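Local coordinates for prolyl oligopeptidase (Novosphingobium capsulatum, PDB 1YR2), which probably hydrolyses peptide bonds on the carboxyl side of proline, and less readily of alanine, in oligopeptides as a serine protease of the S9A family, at residues W61-A66 and A75-A80; V474-V479 and I552-W557. All coordinates share one frame; numbering follows the deposited sequence.

Contact 1. Residues W61-A66 and A75-A80; sequences WRWLEA and AAWVQA
Two tryptophans, W63 and W77, and a leucine, L64, form a small, buried aromatic-aliphatic contact between a 3-10 turn (62-65) and the N-terminal half of helix 72-89, which follows it. Only 140 Å² is buried, and no hydrogen bond crosses. The six-membered ring of W63 presents its edge to the face of the W77 five-membered ring; centroids 5.8 Å apart and planes at 89° identify an offset edge-to-face (T-shaped) pair, with W63 CH2 lying 4.0 Å from W77 CD1. Next to it L64 makes a CH-pi contact: its CD2 sits over a face of W77, 4.0 Å from the centroid of the five-membered ring and 27° off the normal, and L64 CD2 comes to 3.6 Å from W77 CD2. This N-terminal part of the chain packs on the alpha/beta-hydrolase domain of prolyl oligopeptidase: F667, on helix 664-675, meets the W77 ring, and E65 forms salt bridges with K668 and R606. W77 reaches the turn because CG stands anti to the backbone N (chi1 -174°), directing the indole out from the helix. Both indole nitrogens are satisfied by residues upstream of strand 49-52, W63 NE1 by the carbonyl oxygen of P44 and W77 NE1 by S43 OG.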
ATOM      1  N   TRP A  61       0.337  34.988  12.027  1.00 14.63           N
ATOM      2  CA  TRP A  61       0.894  34.607  10.721  1.00 14.91           C
ATOM      3  C   TRP A  61      -0.194  34.152   9.753  1.00 14.54           C
ATOM      4  O   TRP A  61       0.065  33.451   8.774  1.00 13.64           O
ATOM      5  CB  TRP A  61       2.001  33.571  10.889  1.00 14.75           C
ATOM      6  CG  TRP A  61       3.194  34.130  11.647  1.00 14.72           C
ATOM      7  CD1 TRP A  61       4.105  35.015  11.185  1.00 13.86           C
ATOM      8  CD2 TRP A  61       3.547  33.860  13.010  1.00 12.71           C
ATOM      9  NE1 TRP A  61       5.038  35.293  12.162  1.00 14.74           N
ATOM     10  CE2 TRP A  61       4.705  34.601  13.299  1.00 14.46           C
ATOM     11  CE3 TRP A  61       2.981  33.089  14.015  1.00 11.18           C
ATOM     12  CZ2 TRP A  61       5.323  34.578  14.556  1.00 15.34           C
ATOM     13  CZ3 TRP A  61       3.594  33.032  15.228  1.00 15.26           C
ATOM     14  CH2 TRP A  61       4.767  33.797  15.501  1.00 13.47           C
ATOM     15  N   ARG A  62      -1.418  34.615   9.973  1.00 15.05           N
ATOM     16  CA  ARG A  62      -2.488  34.266   9.062  1.00 16.49           C
ATOM     17  C   ARG A  62      -2.167  34.674   7.619  1.00 16.19           C
ATOM     18  O   ARG A  62      -2.624  34.035   6.681  1.00 16.20           O
ATOM     19  CB  ARG A  62      -3.808  34.889   9.468  1.00 16.93           C
ATOM     20  CG  ARG A  62      -4.964  34.205   8.751  1.00 20.19           C
ATOM     21  CD  ARG A  62      -6.322  34.453   9.342  1.00 20.99           C
ATOM     22  NE  ARG A  62      -6.484  33.772  10.609  1.00 17.71           N
ATOM     23  CZ  ARG A  62      -7.530  33.962  11.364  1.00 18.20           C
ATOM     24  NH1 ARG A  62      -8.518  34.783  10.966  1.00 17.22           N
ATOM     25  NH2 ARG A  62      -7.622  33.352  12.537  1.00 20.33           N
ATOM     26  N   TRP A  63      -1.384  35.733   7.454  1.00 15.98           N
ATOM     27  CA  TRP A  63      -0.973  36.180   6.105  1.00 16.49           C
ATOM     28  C   TRP A  63      -0.200  35.110   5.315  1.00 15.89           C
ATOM     29  O   TRP A  63      -0.206  35.132   4.079  1.00 15.25           O
ATOM     30  CB  TRP A  63      -0.203  37.495   6.172  1.00 17.48           C
ATOM     31  CG  TRP A  63       1.128  37.411   6.897  1.00 16.72           C
ATOM     32  CD1 TRP A  63       1.351  37.608   8.215  1.00 19.25           C
ATOM     33  CD2 TRP A  63       2.400  37.094   6.317  1.00 16.03           C
ATOM     34  NE1 TRP A  63       2.681  37.427   8.508  1.00 17.37           N
ATOM     35  CE2 TRP A  63       3.349  37.106   7.350  1.00 16.06           C
ATOM     36  CE3 TRP A  63       2.835  36.815   5.022  1.00 16.09           C
ATOM     37  CZ2 TRP A  63       4.707  36.847   7.126  1.00 15.86           C
ATOM     38  CZ3 TRP A  63       4.190  36.562   4.801  1.00 15.42           C
ATOM     39  CH2 TRP A  63       5.100  36.572   5.844  1.00 14.12           C
ATOM     40  N   LEU A  64       0.456  34.189   6.020  1.00 14.00           N
ATOM     41  CA  LEU A  64       1.189  33.088   5.387  1.00 14.86           C
ATOM     42  C   LEU A  64       0.260  32.007   4.798  1.00 14.46           C
ATOM     43  O   LEU A  64       0.718  31.071   4.125  1.00 13.90           O
ATOM     44  CB  LEU A  64       2.203  32.482   6.350  1.00 14.87           C
ATOM     45  CG  LEU A  64       3.530  33.221   6.445  1.00 14.56           C
ATOM     46  CD1 LEU A  64       4.276  32.682   7.633  1.00 15.43           C
ATOM     47  CD2 LEU A  64       4.347  33.071   5.217  1.00 14.26           C
ATOM     48  N   GLU A  65      -1.047  32.176   4.981  1.00 14.75           N
ATOM     49  CA  GLU A  65      -2.019  31.313   4.338  1.00 16.24           C
ATOM     50  C   GLU A  65      -2.266  31.691   2.857  1.00 16.60           C
ATOM     51  O   GLU A  65      -2.861  30.914   2.126  1.00 16.05           O
ATOM     52  CB  GLU A  65      -3.358  31.323   5.088  1.00 16.89           C
ATOM     53  CG  GLU A  65      -3.315  30.719   6.510  1.00 18.84           C
ATOM     54  CD  GLU A  65      -4.646  30.832   7.262  1.00 18.33           C
ATOM     55  OE1 GLU A  65      -5.669  31.252   6.665  1.00 18.72           O
ATOM     56  OE2 GLU A  65      -4.669  30.502   8.459  1.00 19.68           O
ATOM     57  N   ALA A  66      -1.848  32.880   2.433  1.00 16.78           N
ATOM     58  CA  ALA A  66      -2.110  33.324   1.065  1.00 17.05           C
ATOM     59  C   ALA A  66      -1.295  32.526   0.059  1.00 17.09           C
ATOM     60  O   ALA A  66      -0.224  32.001   0.376  1.00 15.23           O
ATOM     61  CB  ALA A  66      -1.844  34.804   0.894  1.00 17.67           C
ATOM     62  N   ALA A  75       5.598  34.899  -1.144  1.00 17.53           N
ATOM     63  CA  ALA A  75       6.642  34.508  -2.077  1.00 17.52           C
ATOM     64  C   ALA A  75       8.003  34.904  -1.513  1.00 16.79           C
ATOM     65  O   ALA A  75       8.927  34.147  -1.605  1.00 16.39           O
ATOM     66  CB  ALA A  75       6.420  35.140  -3.449  1.00 17.61           C
ATOM     67  N   ALA A  76       8.097  36.079  -0.914  1.00 17.69           N
ATOM     68  CA  ALA A  76       9.370  36.591  -0.397  1.00 17.92           C
ATOM     69  C   ALA A  76       9.811  35.751   0.805  1.00 16.75           C
ATOM     70  O   ALA A  76      10.976  35.423   0.944  1.00 15.64           O
ATOM     71  CB  ALA A  76       9.238  38.071   0.020  1.00 18.51           C
ATOM     72  N   TRP A  77       8.857  35.371   1.648  1.00 16.84           N
ATOM     73  CA  TRP A  77       9.153  34.567   2.835  1.00 16.33           C
ATOM     74  C   TRP A  77       9.612  33.183   2.391  1.00 16.75           C
ATOM     75  O   TRP A  77      10.613  32.669   2.902  1.00 16.57           O
ATOM     76  CB  TRP A  77       7.894  34.450   3.691  1.00 16.20           C
ATOM     77  CG  TRP A  77       8.078  33.767   5.001  1.00 15.30           C
ATOM     78  CD1 TRP A  77       8.450  34.325   6.165  1.00 14.95           C
ATOM     79  CD2 TRP A  77       7.891  32.379   5.254  1.00 12.90           C
ATOM     80  NE1 TRP A  77       8.503  33.358   7.146  1.00 15.97           N
ATOM     81  CE2 TRP A  77       8.170  32.154   6.600  1.00 14.98           C
ATOM     82  CE3 TRP A  77       7.531  31.286   4.458  1.00 11.56           C
ATOM     83  CZ2 TRP A  77       8.086  30.890   7.174  1.00 14.49           C
ATOM     84  CZ3 TRP A  77       7.467  30.031   5.038  1.00 15.27           C
ATOM     85  CH2 TRP A  77       7.736  29.851   6.369  1.00 13.96           C
ATOM     86  N   VAL A  78       8.880  32.592   1.439  1.00 16.26           N
ATOM     87  CA  VAL A  78       9.221  31.286   0.908  1.00 17.07           C
ATOM     88  C   VAL A  78      10.634  31.294   0.312  1.00 17.50           C
ATOM     89  O   VAL A  78      11.435  30.397   0.575  1.00 17.17           O
ATOM     90  CB  VAL A  78       8.174  30.792  -0.122  1.00 16.71           C
ATOM     91  CG1 VAL A  78       8.740  29.649  -0.992  1.00 17.96           C
ATOM     92  CG2 VAL A  78       6.922  30.337   0.597  1.00 17.70           C
ATOM     93  N   GLN A  79      10.965  32.314  -0.477  1.00 18.11           N
ATOM     94  CA  GLN A  79      12.289  32.353  -1.109  1.00 19.30           C
ATOM     95  C   GLN A  79      13.421  32.388  -0.052  1.00 17.87           C
ATOM     96  O   GLN A  79      14.387  31.648  -0.169  1.00 17.35           O
ATOM     97  CB  GLN A  79      12.373  33.575  -2.063  1.00 19.47           C
ATOM     98  CG  GLN A  79      13.747  33.853  -2.670  1.00 26.35           C
ATOM     99  CD  GLN A  79      13.658  34.785  -3.916  1.00 34.33           C
ATOM    100  OE1 GLN A  79      12.911  34.490  -4.874  1.00 41.01           O
ATOM    101  NE2 GLN A  79      14.416  35.890  -3.905  1.00 37.48           N
ATOM    102  N   ALA A  80      13.256  33.245   0.965  1.00 17.53           N
ATOM    103  CA  ALA A  80      14.198  33.396   2.081  1.00 16.80           C
ATOM    104  C   ALA A  80      14.323  32.124   2.937  1.00 15.97           C
ATOM    105  O   ALA A  80      15.434  31.692   3.237  1.00 15.47           O
ATOM    106  CB  ALA A  80      13.818  34.637   2.970  1.00 17.37           C
TER

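Contact 2. Residues V474-V479 and I552-W557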
ATOM      1  N   VAL A 474      -0.348  -1.891  21.959  1.00 13.60           N
ATOM      2  CA  VAL A 474      -0.226  -1.396  20.613  1.00 12.62           C
ATOM      3  C   VAL A 474       0.924  -2.186  19.976  1.00 12.40           C
ATOM      4  O   VAL A 474       1.990  -2.379  20.585  1.00 10.96           O
ATOM      5  CB  VAL A 474       0.130   0.069  20.606  1.00 13.41           C
ATOM      6  CG1 VAL A 474       0.208   0.606  19.181  1.00 13.67           C
ATOM      7  CG2 VAL A 474      -0.858   0.856  21.466  1.00 15.97           C
ATOM      8  N   PRO A 475       0.731  -2.621  18.746  1.00 12.79           N
ATOM      9  CA  PRO A 475       1.829  -3.255  18.003  1.00 12.38           C
ATOM     10  C   PRO A 475       2.867  -2.240  17.480  1.00 11.39           C
ATOM     11  O   PRO A 475       2.563  -1.115  17.114  1.00 13.65           O
ATOM     12  CB  PRO A 475       1.124  -3.959  16.827  1.00 12.38           C
ATOM     13  CG  PRO A 475      -0.347  -3.776  17.030  1.00 12.31           C
ATOM     14  CD  PRO A 475      -0.517  -2.566  17.958  1.00 11.85           C
ATOM     15  N   MET A 476       4.110  -2.665  17.499  1.00 11.15           N
ATOM     16  CA  MET A 476       5.192  -1.925  16.855  1.00  9.70           C
ATOM     17  C   MET A 476       6.154  -2.887  16.167  1.00 10.76           C
ATOM     18  O   MET A 476       6.515  -3.925  16.726  1.00 10.88           O
ATOM     19  CB  MET A 476       5.944  -1.069  17.862  1.00 10.21           C
ATOM     20  CG  MET A 476       7.148  -0.320  17.290  1.00  9.99           C
ATOM     21  SD  MET A 476       7.664   1.018  18.398  1.00 13.04           S
ATOM     22  CE  MET A 476       7.845   0.179  19.931  1.00 12.63           C
ATOM     23  N   PHE A 477       6.587  -2.499  14.958  1.00  9.62           N
ATOM     24  CA  PHE A 477       7.611  -3.200  14.184  1.00  9.91           C
ATOM     25  C   PHE A 477       8.933  -2.521  14.449  1.00 10.68           C
ATOM     26  O   PHE A 477       9.002  -1.290  14.577  1.00  9.08           O
ATOM     27  CB  PHE A 477       7.372  -3.097  12.665  1.00 11.48           C
ATOM     28  CG  PHE A 477       6.126  -3.750  12.176  1.00  9.73           C
ATOM     29  CD1 PHE A 477       5.953  -5.112  12.295  1.00 13.22           C
ATOM     30  CD2 PHE A 477       5.097  -2.995  11.632  1.00 11.36           C
ATOM     31  CE1 PHE A 477       4.778  -5.719  11.897  1.00 14.40           C
ATOM     32  CE2 PHE A 477       3.916  -3.613  11.200  1.00 11.94           C
ATOM     33  CZ  PHE A 477       3.779  -4.976  11.321  1.00 11.98           C
ATOM     34  N   ILE A 478       9.981  -3.311  14.588  1.00 10.19           N
ATOM     35  CA  ILE A 478      11.346  -2.795  14.745  1.00 11.45           C
ATOM     36  C   ILE A 478      12.211  -3.527  13.739  1.00 10.96           C
ATOM     37  O   ILE A 478      12.208  -4.771  13.703  1.00 11.44           O
ATOM     38  CB  ILE A 478      11.822  -3.114  16.178  1.00 11.35           C
ATOM     39  CG1 ILE A 478      10.968  -2.370  17.189  1.00 13.24           C
ATOM     40  CG2 ILE A 478      13.292  -2.658  16.383  1.00 12.47           C
ATOM     41  CD1 ILE A 478      11.075  -2.963  18.546  1.00 18.87           C
ATOM     42  N   VAL A 479      12.951  -2.786  12.928  1.00 11.00           N
ATOM     43  CA  VAL A 479      13.630  -3.356  11.791  1.00 10.32           C
ATOM     44  C   VAL A 479      15.061  -2.914  11.865  1.00 11.27           C
ATOM     45  O   VAL A 479      15.349  -1.739  11.950  1.00 10.47           O
ATOM     46  CB  VAL A 479      13.041  -2.824  10.466  1.00 10.27           C
ATOM     47  CG1 VAL A 479      13.658  -3.579   9.297  1.00 11.56           C
ATOM     48  CG2 VAL A 479      11.553  -2.998  10.451  1.00 11.85           C
ATOM     49  N   ILE A 552       3.938   8.528  21.853  1.00 11.62           N
ATOM     50  CA  ILE A 552       4.852   8.864  22.918  1.00 12.04           C
ATOM     51  C   ILE A 552       5.257   7.580  23.671  1.00 11.23           C
ATOM     52  O   ILE A 552       6.418   7.394  23.979  1.00 10.62           O
ATOM     53  CB  ILE A 552       4.185   9.873  23.848  1.00 12.34           C
ATOM     54  CG1 ILE A 552       4.272  11.283  23.253  1.00 14.12           C
ATOM     55  CG2 ILE A 552       4.862   9.891  25.192  1.00 13.20           C
ATOM     56  CD1 ILE A 552       3.290  12.247  23.912  1.00 14.72           C
ATOM     57  N   ALA A 553       4.304   6.721  24.000  1.00 10.60           N
ATOM     58  CA  ALA A 553       4.636   5.472  24.645  1.00 10.15           C
ATOM     59  C   ALA A 553       5.529   4.557  23.809  1.00 11.19           C
ATOM     60  O   ALA A 553       6.350   3.801  24.390  1.00 11.20           O
ATOM     61  CB  ALA A 553       3.361   4.738  25.097  1.00 11.79           C
ATOM     62  N   ALA A 554       5.401   4.620  22.474  1.00 10.79           N
ATOM     63  CA  ALA A 554       6.285   3.871  21.594  1.00 11.66           C
ATOM     64  C   ALA A 554       7.722   4.361  21.769  1.00 10.81           C
ATOM     65  O   ALA A 554       8.646   3.544  21.893  1.00 11.93           O
ATOM     66  CB  ALA A 554       5.887   4.054  20.096  1.00 12.09           C
ATOM     67  N   GLY A 555       7.902   5.688  21.726  1.00 11.28           N
ATOM     68  CA  GLY A 555       9.198   6.320  21.922  1.00 11.10           C
ATOM     69  C   GLY A 555       9.834   5.964  23.268  1.00 11.79           C
ATOM     70  O   GLY A 555      10.992   5.549  23.360  1.00 12.18           O
ATOM     71  N   GLU A 556       9.026   6.005  24.316  1.00 12.20           N
ATOM     72  CA  GLU A 556       9.485   5.617  25.641  1.00 13.26           C
ATOM     73  C   GLU A 556       9.947   4.159  25.710  1.00 13.54           C
ATOM     74  O   GLU A 556      10.931   3.853  26.369  1.00 14.07           O
ATOM     75  CB  GLU A 556       8.402   5.915  26.690  1.00 14.14           C
ATOM     76  CG  GLU A 556       8.212   7.405  26.875  1.00 16.64           C
ATOM     77  CD  GLU A 556       7.124   7.776  27.852  1.00 25.05           C
ATOM     78  OE1 GLU A 556       6.041   7.126  27.864  1.00 32.16           O
ATOM     79  OE2 GLU A 556       7.365   8.730  28.616  1.00 28.50           O
ATOM     80  N   TRP A 557       9.208   3.288  25.041  1.00 12.89           N
ATOM     81  CA  TRP A 557       9.424   1.852  25.066  1.00 12.46           C
ATOM     82  C   TRP A 557      10.759   1.553  24.410  1.00 13.07           C
ATOM     83  O   TRP A 557      11.530   0.737  24.899  1.00 13.11           O
ATOM     84  CB  TRP A 557       8.304   1.095  24.328  1.00 10.72           C
ATOM     85  CG  TRP A 557       8.367  -0.354  24.527  1.00 11.07           C
ATOM     86  CD1 TRP A 557       7.726  -1.079  25.489  1.00 11.38           C
ATOM     87  CD2 TRP A 557       9.173  -1.276  23.797  1.00 13.39           C
ATOM     88  NE1 TRP A 557       8.057  -2.402  25.362  1.00 10.96           N
ATOM     89  CE2 TRP A 557       8.945  -2.553  24.337  1.00 12.98           C
ATOM     90  CE3 TRP A 557      10.068  -1.151  22.709  1.00 13.51           C
ATOM     91  CZ2 TRP A 557       9.591  -3.702  23.855  1.00 15.65           C
ATOM     92  CZ3 TRP A 557      10.700  -2.291  22.224  1.00 15.36           C
ATOM     93  CH2 TRP A 557      10.489  -3.546  22.823  1.00 15.26           C
TER
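M476 and I478 project from one side of a strand onto W557, and M476 also onto A554, in helix 544-560, which packs against the central beta-sheet of the alpha/beta-hydrolase fold. Strand 474-479 and helix segment 552-557 run with axes 10.3 Å apart at closest approach and crossed at -52°, consistent with a helix packed in the layer next to the sheet. The alternation of the strand sets the pattern: M476 and I478, two residues apart, point toward the helix, whereas F477, between them, makes no contact with 552-557 and meets the ring of F428 instead. M476 leaves the strand extended, its CG anti to the backbone N, then bends at chi3 (53°). That bend lets the last two atoms of its chain serve different partners: SD of M476 lies 3.9 Å from A554 CB, and M476 CE reaches W557 CE3 at 3.8 Å. The methionine approaches the indole obliquely, without a stack, while the I478 side chain crosses it at about a right angle. The side-chain pairs are apolar, no hydrogen bond crosses, and 166 Å² is buried. L558 touches both M476 and I478, and Y466 and A523, of the two flanking strands, touch A554. On the six-membered ring of W557, I478 CD1 meets CZ3 at 3.8 Å, one ring atom along from the CE3 that M476 CE touches.

How the contacts relate
From the N terminus, contact 1 comes first and closes a short loop: eight residues separate 61-66 from 75-80, so the turn folds back onto the helix that follows it. The chain then builds the seven four-stranded sheets of the beta-propeller before entering the eight-stranded mixed sheet. There contact 2 joins 474-479 to 552-557, closing a loop of 72 residues that holds strands 490-493 and 519-523 and helices 508-514 and 532-537. Contacts 1 and 2 are in series, neither nested nor crossing; their centres are about 37 Å apart and their nearest atoms about 23 Å. Contact 1 lies in the N-terminal segment, which packs against helix 664-675, and contact 2 joins a near-edge strand to its covering helix; both therefore belong to the catalytic-domain side.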